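Local coordinates for extrinsic protein in photosystem II (Chaetoceros gracilis, PDB 4K7B), which is an extrinsic protein of photosystem II in a marine centric diatom, and probably docks on the membrane-embedded core to support its oxygen-evolving function, at residues G17-A22 and I92-P96; V27-F32 and G74-K80; F42-N46 and T64-F68. Residue numbers count along the deposited sequence, not the author numbering.

How the interactions relate
This C-terminal part of Psb31, probably what remains after an N-terminal targeting region, illustrates how a small all-helical chain is closed by contacts at successively shorter range. From the N terminus, the C-terminal part of helix 6-21 meets residues 92-96, just past helix 76-89; interaction 1 thereby closes a loop of some seventy residues. Within that loop, interaction 2 brings the end of helix 24-29 to the start of helix 76-89. Within that again, interaction 3 pairs helix 39-49 with helix 54-73. The contacts nest and none cross. Interactions 1 and 3 touch: I20 packs on F42, and F45 on I92, G17 and I20; interaction 2 stays apart, its centre about 15 Å from that of interaction 3.

Interaction 1 of 3, residues G17-A22 and I92-P96; sequences GDRIAA and IRPLP. With SO4 (sulfate ion), chain C.
A chain leaving a helical bundle can be laid against an earlier helix largely by van der Waals packing, as extended segment 92-96 is on the C-terminal part of helix 6-21. Residues 17-21 are helical (A21 N hydrogen-bonded to G17 O, 2.9 Å); CA atoms come nearest at G17-I92 (5.7 Å) and A21-P94 (5.3 Å). R19, whose CA-to-CB bond points away, binds a sulfate, probably from the crystallisation liquor (NH1-O1 2.9 Å, NH2-O4 2.8 Å) and shared with N40; R19 NE forms a salt bridge with E38. I92, rotamer mt, has CG2 3.3 Å from G17 O and CD1 4.2 Å from I20 CD1; F45, Y86 and M87 also pack on it. The CA-to-CB bonds of R93 and P94 point away, but R93 O lies 3.5 Å from A21 CB. L95, again mt, sets CG 3.9 Å from A21 CB. Without a direct hydrogen bond, the fit depends on the shape of I92 and L95 around A21; one water (A21 O 3.0 Å, L95 N 2.8 Å) is the polar link.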
ATOM      1  N   GLY A  17       1.214  -6.027  -3.453  1.00  9.96           N
ATOM      2  CA  GLY A  17       1.160  -4.702  -4.024  1.00 11.62           C
ATOM      3  C   GLY A  17      -0.280  -4.267  -4.229  1.00 12.50           C
ATOM      4  O   GLY A  17      -0.606  -3.108  -3.973  1.00 11.59           O
ATOM      5  N   ASP A  18      -1.139  -5.180  -4.686  1.00 10.96           N
ATOM      6  CA  ASP A  18      -2.544  -4.815  -4.891  1.00 11.47           C
ATOM      7  C   ASP A  18      -3.245  -4.540  -3.557  1.00 11.49           C
ATOM      8  O   ASP A  18      -4.059  -3.604  -3.471  1.00 11.38           O
ATOM      9  CB  ASP A  18      -3.309  -5.869  -5.694  1.00 10.26           C
ATOM     10  CG  ASP A  18      -2.908  -5.901  -7.157  1.00 13.32           C
ATOM     11  OD1 ASP A  18      -2.144  -5.014  -7.614  1.00 15.44           O
ATOM     12  OD2 ASP A  18      -3.372  -6.829  -7.857  1.00 15.89           O
ATOM     13  N   ARG A  19      -2.932  -5.330  -2.528  1.00 10.31           N
ATOM     14  CA  ARG A  19      -3.489  -5.026  -1.199  1.00 10.54           C
ATOM     15  C   ARG A  19      -3.091  -3.623  -0.737  1.00 12.17           C
ATOM     16  O   ARG A  19      -3.898  -2.883  -0.149  1.00 12.05           O
ATOM     17  CB  ARG A  19      -3.077  -6.082  -0.167  1.00 11.10           C
ATOM     18  CG  ARG A  19      -3.806  -7.404  -0.347  1.00 12.00           C
ATOM     19  CD  ARG A  19      -3.329  -8.514   0.593  1.00 11.45           C
ATOM     20  NE  ARG A  19      -3.325  -8.112   2.006  1.00 18.50           N
ATOM     21  CZ  ARG A  19      -2.942  -8.903   3.012  1.00 19.77           C
ATOM     22  NH1 ARG A  19      -2.539 -10.146   2.769  1.00 20.31           N
ATOM     23  NH2 ARG A  19      -2.954  -8.456   4.272  1.00 16.98           N
ATOM     24  N   ILE A  20      -1.849  -3.247  -1.013  1.00  9.76           N
ATOM     25  CA  ILE A  20      -1.379  -1.922  -0.624  1.00 12.18           C
ATOM     26  C   ILE A  20      -2.040  -0.810  -1.457  1.00 10.91           C
ATOM     27  O   ILE A  20      -2.469   0.206  -0.913  1.00 12.03           O
ATOM     28  CB  ILE A  20       0.164  -1.857  -0.681  1.00 11.08           C
ATOM     29  CG1 ILE A  20       0.742  -2.809   0.374  1.00 11.08           C
ATOM     30  CG2 ILE A  20       0.657  -0.436  -0.511  1.00 13.29           C
ATOM     31  CD1 ILE A  20       2.202  -3.164   0.139  1.00 13.50           C
ATOM     32  N   ALA A  21      -2.167  -1.020  -2.757  1.00 10.00           N
ATOM     33  CA  ALA A  21      -2.795  -0.025  -3.611  1.00 10.37           C
ATOM     34  C   ALA A  21      -4.257   0.178  -3.238  1.00 10.39           C
ATOM     35  O   ALA A  21      -4.784   1.286  -3.363  1.00 13.66           O
ATOM     36  CB  ALA A  21      -2.673  -0.442  -5.076  1.00 12.13           C
ATOM     37  N   ALA A  22      -4.906  -0.895  -2.786  1.00 10.29           N
ATOM     38  CA  ALA A  22      -6.321  -0.839  -2.433  1.00 11.83           C
ATOM     39  C   ALA A  22      -6.581   0.057  -1.227  1.00 13.43           C
ATOM     40  O   ALA A  22      -7.738   0.384  -0.945  1.00 15.86           O
ATOM     41  CB  ALA A  22      -6.865  -2.247  -2.177  1.00 14.09           C
ATOM     42  N   ILE A  92       4.674   0.213  -7.206  1.00 13.14           N
ATOM     43  CA  ILE A  92       3.334  -0.305  -6.983  1.00 12.94           C
ATOM     44  C   ILE A  92       2.385   0.691  -7.606  1.00 15.61           C
ATOM     45  O   ILE A  92       2.353   1.857  -7.216  1.00 16.79           O
ATOM     46  CB  ILE A  92       3.006  -0.453  -5.490  1.00 12.80           C
ATOM     47  CG1 ILE A  92       4.034  -1.351  -4.798  1.00 14.25           C
ATOM     48  CG2 ILE A  92       1.602  -1.013  -5.321  1.00 14.57           C
ATOM     49  CD1 ILE A  92       3.897  -1.365  -3.277  1.00 13.85           C
ATOM     50  N   ARG A  93       1.632   0.239  -8.604  1.00 15.31           N
ATOM     51  CA  ARG A  93       0.772   1.135  -9.344  1.00 15.93           C
ATOM     52  C   ARG A  93      -0.588   1.258  -8.674  1.00 13.11           C
ATOM     53  O   ARG A  93      -1.080   0.302  -8.090  1.00 16.50           O
ATOM     54  CB  ARG A  93       0.648   0.650 -10.789  1.00 15.85           C
ATOM     55  CG  ARG A  93       2.004   0.665 -11.495  1.00 19.14           C
ATOM     56  CD  ARG A  93       1.945   0.156 -12.921  1.00 33.42           C
ATOM     57  NE  ARG A  93       3.177   0.489 -13.630  1.00 46.48           N
ATOM     58  CZ  ARG A  93       4.288  -0.240 -13.588  1.00 50.94           C
ATOM     59  NH1 ARG A  93       4.325  -1.358 -12.874  1.00 51.85           N
ATOM     60  NH2 ARG A  93       5.365   0.146 -14.260  1.00 52.00           N
ATOM     61  N   PRO A  94      -1.187   2.451  -8.721  1.00 15.01           N
ATOM     62  CA  PRO A  94      -2.539   2.578  -8.178  1.00 15.34           C
ATOM     63  C   PRO A  94      -3.527   1.710  -8.946  1.00 17.35           C
ATOM     64  O   PRO A  94      -3.241   1.259 -10.057  1.00 16.44           O
ATOM     65  CB  PRO A  94      -2.866   4.057  -8.380  1.00 20.81           C
ATOM     66  CG  PRO A  94      -1.535   4.732  -8.514  1.00 26.13           C
ATOM     67  CD  PRO A  94      -0.659   3.741  -9.202  1.00 19.31           C
ATOM     68  N   LEU A  95      -4.676   1.445  -8.346  1.00 20.07           N
ATOM     69  CA  LEU A  95      -5.683   0.640  -9.024  1.00 22.99           C
ATOM     70  C   LEU A  95      -6.566   1.522  -9.927  1.00 27.38           C
ATOM     71  O   LEU A  95      -6.617   2.732  -9.758  1.00 26.92           O
ATOM     72  CB  LEU A  95      -6.463  -0.204  -8.005  1.00 21.55           C
ATOM     73  CG  LEU A  95      -5.621  -1.377  -7.469  1.00 21.58           C
ATOM     74  CD1 LEU A  95      -6.189  -1.948  -6.172  1.00 25.20           C
ATOM     75  CD2 LEU A  95      -5.451  -2.473  -8.529  1.00 26.73           C
ATOM     76  N   PRO A  96      -7.206   0.919 -10.946  1.00 29.52           N
ATOM     77  CA  PRO A  96      -7.987   1.755 -11.873  1.00 39.77           C
ATOM     78  C   PRO A  96      -9.053   2.615 -11.187  1.00 48.37           C
ATOM     79  O   PRO A  96      -9.886   2.103 -10.448  1.00 51.26           O
ATOM     80  CB  PRO A  96      -8.606   0.729 -12.838  1.00 40.44           C
ATOM     81  CG  PRO A  96      -8.281  -0.635 -12.264  1.00 35.40           C
ATOM     82  CD  PRO A  96      -7.066  -0.459 -11.426  1.00 22.65           C
TER
HETATM   83  S   SO4 C 202      -3.052 -11.672   6.240  1.00 36.94           S
HETATM   84  O1  SO4 C 202      -2.818 -12.100   4.855  1.00 29.96           O
HETATM   85  O2  SO4 C 202      -4.457 -11.870   6.591  1.00 39.24           O
HETATM   86  O3  SO4 C 202      -2.204 -12.480   7.121  1.00 40.72           O
HETATM   87  O4  SO4 C 202      -2.725 -10.253   6.412  1.00 27.70           O
HETATM   88  O   HOH W   1      -5.373   2.702  -5.977  1.00 30.29           O

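Interaction 2 of 3, residues V27-F32 and G74-K80; sequences VAAGDF and GDKAAVK
This is a surface contact between a helix end and a helix start: the C-terminal turn of helix 24-29 and the residues that follow it lie beside the first turns of helix 76-89. The nearest CA pairs are V27-K80 (6.0 Å) and G30-K76 (5.5 Å), so the segments run in opposite directions. V27 (chi1 t) sets its CG1 3.7 Å from K80 CA. The polar end of K80 leads away, to a salt bridge with D84. K76, with chi1 and chi2 both t and chi3 near 96°, reaches across the C-terminal end of helix 24-29; its CD lies 3.5 Å from G30 N, and its NZ donates a hydrogen bond to A28 O (3.0 Å), in the final helical turn. A water donates to both V27 O (2.7 Å) and K76 O (3.0 Å). Both segments exemplify glycine helix termination: G30 (phi 76°) and G74 (phi 75°) each complete a Schellman motif. A fresh helix then starts after G74, with D75 as N-cap, its OD1 accepting weak bonds from A77 N (3.1 Å) and A78 N (3.3 Å). After G30 comes D31, centre of an inverse gamma turn; the CA-to-CB bond of F32 points toward the second segment, and chi1 m lays the ring against it. F32 CE1 packs 3.6 Å from V79 CG2, F32 CE2 lies 3.8 Å from G74 CA, and the ring presents its edge to K76 CA, 4.1 Å from F32 CZ. I71 of helix 54-73 also touches F32 and V79, and I35 touches V27 and V79.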
ATOM      1  N   VAL A  27      -6.565   5.781   2.980  1.00 14.39           N
ATOM      2  CA  VAL A  27      -5.597   6.847   3.140  1.00 14.37           C
ATOM      3  C   VAL A  27      -6.270   8.210   2.959  1.00 14.20           C
ATOM      4  O   VAL A  27      -6.057   9.125   3.763  1.00 18.75           O
ATOM      5  CB  VAL A  27      -4.438   6.669   2.147  1.00 16.16           C
ATOM      6  CG1 VAL A  27      -3.565   7.910   2.111  1.00 18.26           C
ATOM      7  CG2 VAL A  27      -3.633   5.434   2.526  1.00 13.78           C
ATOM      8  N   ALA A  28      -7.099   8.329   1.929  1.00 15.73           N
ATOM      9  CA  ALA A  28      -7.805   9.587   1.677  1.00 18.12           C
ATOM     10  C   ALA A  28      -8.709   9.966   2.843  1.00 17.16           C
ATOM     11  O   ALA A  28      -8.839  11.144   3.181  1.00 19.71           O
ATOM     12  CB  ALA A  28      -8.612   9.493   0.388  1.00 18.83           C
ATOM     13  N   ALA A  29      -9.316   8.958   3.471  1.00 15.14           N
ATOM     14  CA  ALA A  29     -10.319   9.188   4.505  1.00 16.32           C
ATOM     15  C   ALA A  29      -9.730   9.316   5.896  1.00 17.04           C
ATOM     16  O   ALA A  29     -10.452   9.647   6.836  1.00 18.00           O
ATOM     17  CB  ALA A  29     -11.350   8.072   4.498  1.00 16.26           C
ATOM     18  N   GLY A  30      -8.431   9.032   6.032  1.00 16.38           N
ATOM     19  CA  GLY A  30      -7.794   9.008   7.343  1.00 14.87           C
ATOM     20  C   GLY A  30      -8.111   7.759   8.154  1.00 13.87           C
ATOM     21  O   GLY A  30      -8.042   7.770   9.390  1.00 16.13           O
ATOM     22  N   ASP A  31      -8.442   6.674   7.460  1.00 13.72           N
ATOM     23  CA  ASP A  31      -8.853   5.420   8.092  1.00 13.45           C
ATOM     24  C   ASP A  31      -7.605   4.588   8.366  1.00 12.59           C
ATOM     25  O   ASP A  31      -7.303   3.642   7.642  1.00 15.38           O
ATOM     26  CB  ASP A  31      -9.853   4.707   7.161  1.00 14.56           C
ATOM     27  CG  ASP A  31     -10.328   3.353   7.674  1.00 15.65           C
ATOM     28  OD1 ASP A  31     -10.085   3.010   8.847  1.00 16.55           O
ATOM     29  OD2 ASP A  31     -10.967   2.628   6.874  1.00 16.26           O
ATOM     30  N   PHE A  32      -6.894   4.945   9.429  1.00 14.10           N
ATOM     31  CA  PHE A  32      -5.584   4.362   9.686  1.00 15.83           C
ATOM     32  C   PHE A  32      -5.675   2.892  10.094  1.00 15.04           C
ATOM     33  O   PHE A  32      -4.755   2.112   9.827  1.00 18.53           O
ATOM     34  CB  PHE A  32      -4.829   5.164  10.747  1.00 16.76           C
ATOM     35  CG  PHE A  32      -4.665   6.621  10.409  1.00 16.90           C
ATOM     36  CD1 PHE A  32      -4.473   7.029   9.108  1.00 18.62           C
ATOM     37  CD2 PHE A  32      -4.702   7.584  11.407  1.00 20.96           C
ATOM     38  CE1 PHE A  32      -4.323   8.374   8.797  1.00 20.45           C
ATOM     39  CE2 PHE A  32      -4.552   8.927  11.103  1.00 23.64           C
ATOM     40  CZ  PHE A  32      -4.363   9.321   9.798  1.00 21.02           C
ATOM     41  N   GLY A  74      -1.061  10.915  13.583  1.00 19.72           N
ATOM     42  CA  GLY A  74      -2.441  11.253  13.274  1.00 21.02           C
ATOM     43  C   GLY A  74      -2.594  12.243  12.129  1.00 23.94           C
ATOM     44  O   GLY A  74      -3.701  12.687  11.833  1.00 26.28           O
ATOM     45  N   ASP A  75      -1.480  12.589  11.488  1.00 23.16           N
ATOM     46  CA  ASP A  75      -1.470  13.567  10.397  1.00 23.09           C
ATOM     47  C   ASP A  75      -1.830  12.905   9.073  1.00 18.35           C
ATOM     48  O   ASP A  75      -1.012  12.202   8.483  1.00 20.24           O
ATOM     49  CB  ASP A  75      -0.083  14.215  10.305  1.00 24.20           C
ATOM     50  CG  ASP A  75      -0.022  15.377   9.319  1.00 32.27           C
ATOM     51  OD1 ASP A  75      -0.905  15.509   8.444  1.00 32.51           O
ATOM     52  OD2 ASP A  75       0.942  16.165   9.417  1.00 38.93           O
ATOM     53  N   LYS A  76      -3.049  13.157   8.603  1.00 22.57           N
ATOM     54  CA  LYS A  76      -3.555  12.536   7.380  1.00 22.39           C
ATOM     55  C   LYS A  76      -2.693  12.873   6.157  1.00 23.65           C
ATOM     56  O   LYS A  76      -2.415  12.008   5.315  1.00 21.00           O
ATOM     57  CB  LYS A  76      -5.010  12.961   7.149  1.00 34.91           C
ATOM     58  CG  LYS A  76      -5.746  12.155   6.100  1.00 40.66           C
ATOM     59  CD  LYS A  76      -7.256  12.368   6.183  1.00 45.02           C
ATOM     60  CE  LYS A  76      -7.737  13.430   5.206  1.00 45.54           C
ATOM     61  NZ  LYS A  76      -9.223  13.433   5.074  1.00 46.19           N
ATOM     62  N   ALA A  77      -2.275  14.132   6.060  1.00 23.98           N
ATOM     63  CA  ALA A  77      -1.445  14.576   4.946  1.00 25.89           C
ATOM     64  C   ALA A  77      -0.105  13.847   4.926  1.00 24.87           C
ATOM     65  O   ALA A  77       0.372  13.428   3.872  1.00 24.73           O
ATOM     66  CB  ALA A  77      -1.229  16.085   5.009  1.00 29.28           C
ATOM     67  N   ALA A  78       0.498  13.699   6.101  1.00 19.13           N
ATOM     68  CA  ALA A  78       1.786  13.023   6.221  1.00 17.11           C
ATOM     69  C   ALA A  78       1.653  11.550   5.857  1.00 17.71           C
ATOM     70  O   ALA A  78       2.552  10.971   5.234  1.00 17.39           O
ATOM     71  CB  ALA A  78       2.334  13.174   7.641  1.00 19.53           C
ATOM     72  N   VAL A  79       0.537  10.943   6.262  1.00 17.67           N
ATOM     73  CA  VAL A  79       0.288   9.542   5.929  1.00 14.63           C
ATOM     74  C   VAL A  79       0.174   9.397   4.424  1.00 15.64           C
ATOM     75  O   VAL A  79       0.785   8.505   3.832  1.00 15.05           O
ATOM     76  CB  VAL A  79      -0.977   8.982   6.604  1.00 12.55           C
ATOM     77  CG1 VAL A  79      -1.290   7.578   6.090  1.00 13.94           C
ATOM     78  CG2 VAL A  79      -0.797   8.939   8.102  1.00 13.77           C
ATOM     79  N   LYS A  80      -0.596  10.285   3.797  1.00 17.37           N
ATOM     80  CA  LYS A  80      -0.729  10.209   2.344  1.00 18.15           C
ATOM     81  C   LYS A  80       0.616  10.394   1.643  1.00 15.28           C
ATOM     82  O   LYS A  80       0.924   9.683   0.682  1.00 16.69           O
ATOM     83  CB  LYS A  80      -1.749  11.214   1.811  1.00 19.24           C
ATOM     84  CG  LYS A  80      -2.014  11.054   0.314  1.00 23.43           C
ATOM     85  CD  LYS A  80      -3.103  11.995  -0.177  1.00 23.71           C
ATOM     86  CE  LYS A  80      -3.382  11.790  -1.668  1.00 28.42           C
ATOM     87  NZ  LYS A  80      -2.217  12.171  -2.521  1.00 30.46           N
TER
HETATM   88  O   HOH W   2      -4.103   9.497   5.548  1.00 29.88           O

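Interaction 3 of 3, residues F42-N46 and T64-F68; sequences FILFN and TNEIF
Where helix axes lie far apart, large side chains can fill the gap, and F42 is the main filler here. The axes of the short antiparallel segments 42-46 and 64-68 approach to 12.3 Å, with 164° between their directions, and F42-T64 is the nearest CA pair at 7.0 Å. The aromatic component is a T-shaped pair: F42 and F68, both chi1 m, have ring centroids 5.9 Å apart and planes at 88°, the edge of F68 meeting the face of F42. Aliphatic packing adds I67 CD1 (rotamer mt) at 3.7 Å from F42 CE1, and T64 CG2 at 3.8 Å from F42 CB. F42 and I67 are buried in the helical bundle of Psb31, a member of the PsbQ-like clan, with T64 and F68 nearer its edge; Y86 of helix 76-89 touches F42, T64 and I67. The polar component is one hydrogen bond, N46 ND2 to T64 OG1 (3.1 Å, 165°), made with chi1 m at both residues. N46 OD1 is also hydrogen-bonded to the Y86 hydroxyl, and T64 OG1 to the A60 carbonyl.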
ATOM      1  N   PHE A  42       2.421  -5.212   3.792  1.00 10.43           N
ATOM      2  CA  PHE A  42       3.716  -4.504   3.717  1.00 11.21           C
ATOM      3  C   PHE A  42       4.910  -5.445   3.935  1.00  9.83           C
ATOM      4  O   PHE A  42       5.895  -5.421   3.161  1.00 10.60           O
ATOM      5  CB  PHE A  42       3.781  -3.356   4.730  1.00 11.24           C
ATOM      6  CG  PHE A  42       2.879  -2.214   4.389  1.00 10.91           C
ATOM      7  CD1 PHE A  42       3.287  -1.243   3.486  1.00 12.89           C
ATOM      8  CD2 PHE A  42       1.607  -2.130   4.938  1.00 13.85           C
ATOM      9  CE1 PHE A  42       2.454  -0.198   3.150  1.00 13.18           C
ATOM     10  CE2 PHE A  42       0.772  -1.087   4.611  1.00 12.85           C
ATOM     11  CZ  PHE A  42       1.195  -0.118   3.710  1.00 11.29           C
ATOM     12  N   ILE A  43       4.826  -6.261   4.981  1.00 11.21           N
ATOM     13  CA  ILE A  43       5.923  -7.183   5.288  1.00 11.24           C
ATOM     14  C   ILE A  43       6.223  -8.112   4.107  1.00 10.67           C
ATOM     15  O   ILE A  43       7.379  -8.274   3.690  1.00 12.24           O
ATOM     16  CB  ILE A  43       5.602  -8.032   6.517  1.00 12.86           C
ATOM     17  CG1 ILE A  43       5.447  -7.139   7.747  1.00 12.67           C
ATOM     18  CG2 ILE A  43       6.697  -9.057   6.748  1.00 14.61           C
ATOM     19  CD1 ILE A  43       4.879  -7.875   8.964  1.00 13.11           C
ATOM     20  N   LEU A  44       5.164  -8.704   3.561  1.00 11.64           N
ATOM     21  CA  LEU A  44       5.310  -9.738   2.547  1.00 10.68           C
ATOM     22  C   LEU A  44       5.608  -9.163   1.161  1.00 10.72           C
ATOM     23  O   LEU A  44       6.266  -9.817   0.346  1.00 11.94           O
ATOM     24  CB  LEU A  44       4.078 -10.639   2.539  1.00 10.49           C
ATOM     25  CG  LEU A  44       3.932 -11.410   3.852  1.00 14.32           C
ATOM     26  CD1 LEU A  44       2.601 -12.140   3.907  1.00 15.08           C
ATOM     27  CD2 LEU A  44       5.097 -12.356   4.057  1.00 17.66           C
ATOM     28  N   PHE A  45       5.157  -7.936   0.893  1.00 10.32           N
ATOM     29  CA  PHE A  45       5.638  -7.237  -0.291  1.00 10.69           C
ATOM     30  C   PHE A  45       7.125  -6.997  -0.160  1.00 10.67           C
ATOM     31  O   PHE A  45       7.897  -7.280  -1.055  1.00 12.82           O
ATOM     32  CB  PHE A  45       4.953  -5.889  -0.525  1.00 10.00           C
ATOM     33  CG  PHE A  45       5.455  -5.184  -1.764  1.00  9.25           C
ATOM     34  CD1 PHE A  45       4.842  -5.397  -2.994  1.00 10.18           C
ATOM     35  CD2 PHE A  45       6.573  -4.350  -1.709  1.00 10.24           C
ATOM     36  CE1 PHE A  45       5.310  -4.780  -4.141  1.00 11.04           C
ATOM     37  CE2 PHE A  45       7.050  -3.730  -2.845  1.00 11.70           C
ATOM     38  CZ  PHE A  45       6.424  -3.946  -4.080  1.00 13.05           C
ATOM     39  N   ASN A  46       7.535  -6.428   0.968  1.00  9.24           N
ATOM     40  CA  ASN A  46       8.931  -6.080   1.105  1.00  9.52           C
ATOM     41  C   ASN A  46       9.860  -7.294   1.018  1.00 12.69           C
ATOM     42  O   ASN A  46      10.925  -7.209   0.404  1.00 15.73           O
ATOM     43  CB  ASN A  46       9.167  -5.322   2.422  1.00 10.61           C
ATOM     44  CG  ASN A  46       8.422  -3.997   2.468  1.00 11.34           C
ATOM     45  OD1 ASN A  46       7.979  -3.496   1.440  1.00 11.36           O
ATOM     46  ND2 ASN A  46       8.289  -3.428   3.668  1.00 11.18           N
ATOM     47  N   THR A  64       8.062   1.969   4.873  1.00 12.14           N
ATOM     48  CA  THR A  64       6.952   1.398   5.640  1.00 11.40           C
ATOM     49  C   THR A  64       6.902   2.010   7.046  1.00 11.11           C
ATOM     50  O   THR A  64       5.835   2.457   7.535  1.00 12.64           O
ATOM     51  CB  THR A  64       7.081  -0.133   5.728  1.00 10.23           C
ATOM     52  OG1 THR A  64       7.079  -0.680   4.393  1.00 11.65           O
ATOM     53  CG2 THR A  64       5.927  -0.737   6.522  1.00 11.70           C
ATOM     54  N   ASN A  65       8.071   2.051   7.684  1.00 11.73           N
ATOM     55  CA  ASN A  65       8.174   2.663   9.000  1.00 11.62           C
ATOM     56  C   ASN A  65       7.702   4.112   8.949  1.00 14.65           C
ATOM     57  O   ASN A  65       7.044   4.591   9.871  1.00 14.33           O
ATOM     58  CB  ASN A  65       9.600   2.609   9.538  1.00 12.51           C
ATOM     59  CG  ASN A  65      10.003   1.221  10.040  1.00 13.15           C
ATOM     60  OD1 ASN A  65       9.168   0.383  10.349  1.00 13.76           O
ATOM     61  ND2 ASN A  65      11.308   0.981  10.120  1.00 17.69           N
ATOM     62  N   GLU A  66       8.035   4.816   7.870  1.00 14.27           N
ATOM     63  CA  GLU A  66       7.593   6.201   7.724  0.50 15.99           C
ATOM     64  C   GLU A  66       6.068   6.311   7.672  1.00 14.72           C
ATOM     65  O   GLU A  66       5.471   7.209   8.315  1.00 14.63           O
ATOM     66  CB  GLU A  66       8.207   6.835   6.476  0.50 18.51           C
ATOM     67  CG  GLU A  66       8.140   8.344   6.478  0.50 16.02           C
ATOM     68  CD  GLU A  66       9.024   8.958   7.546  0.50 26.68           C
ATOM     69  OE1 GLU A  66       8.691  10.053   8.046  0.50 30.31           O
ATOM     70  OE2 GLU A  66      10.052   8.339   7.889  0.50 28.55           O
ATOM     71  N   ILE A  67       5.433   5.416   6.905  1.00 14.05           N
ATOM     72  CA  ILE A  67       3.968   5.373   6.913  1.00 12.23           C
ATOM     73  C   ILE A  67       3.428   5.217   8.335  1.00 13.46           C
ATOM     74  O   ILE A  67       2.509   5.939   8.750  1.00 13.74           O
ATOM     75  CB  ILE A  67       3.421   4.240   6.028  1.00 11.89           C
ATOM     76  CG1 ILE A  67       3.752   4.515   4.569  1.00 11.18           C
ATOM     77  CG2 ILE A  67       1.907   4.075   6.225  1.00 13.97           C
ATOM     78  CD1 ILE A  67       3.500   3.322   3.684  1.00 11.98           C
ATOM     79  N   PHE A  68       3.993   4.275   9.085  1.00 12.02           N
ATOM     80  CA  PHE A  68       3.460   4.060  10.436  1.00 12.46           C
ATOM     81  C   PHE A  68       3.783   5.169  11.467  1.00 14.07           C
ATOM     82  O   PHE A  68       2.998   5.409  12.388  1.00 14.56           O
ATOM     83  CB  PHE A  68       3.753   2.630  10.911  1.00 12.29           C
ATOM     84  CG  PHE A  68       2.853   1.606  10.265  1.00 14.67           C
ATOM     85  CD1 PHE A  68       1.811   1.043  10.983  1.00 17.85           C
ATOM     86  CD2 PHE A  68       3.010   1.262   8.929  1.00 14.22           C
ATOM     87  CE1 PHE A  68       0.962   0.129  10.395  1.00 14.53           C
ATOM     88  CE2 PHE A  68       2.160   0.347   8.330  1.00 14.37           C
ATOM     89  CZ  PHE A  68       1.132  -0.220   9.070  1.00 14.65           C
TER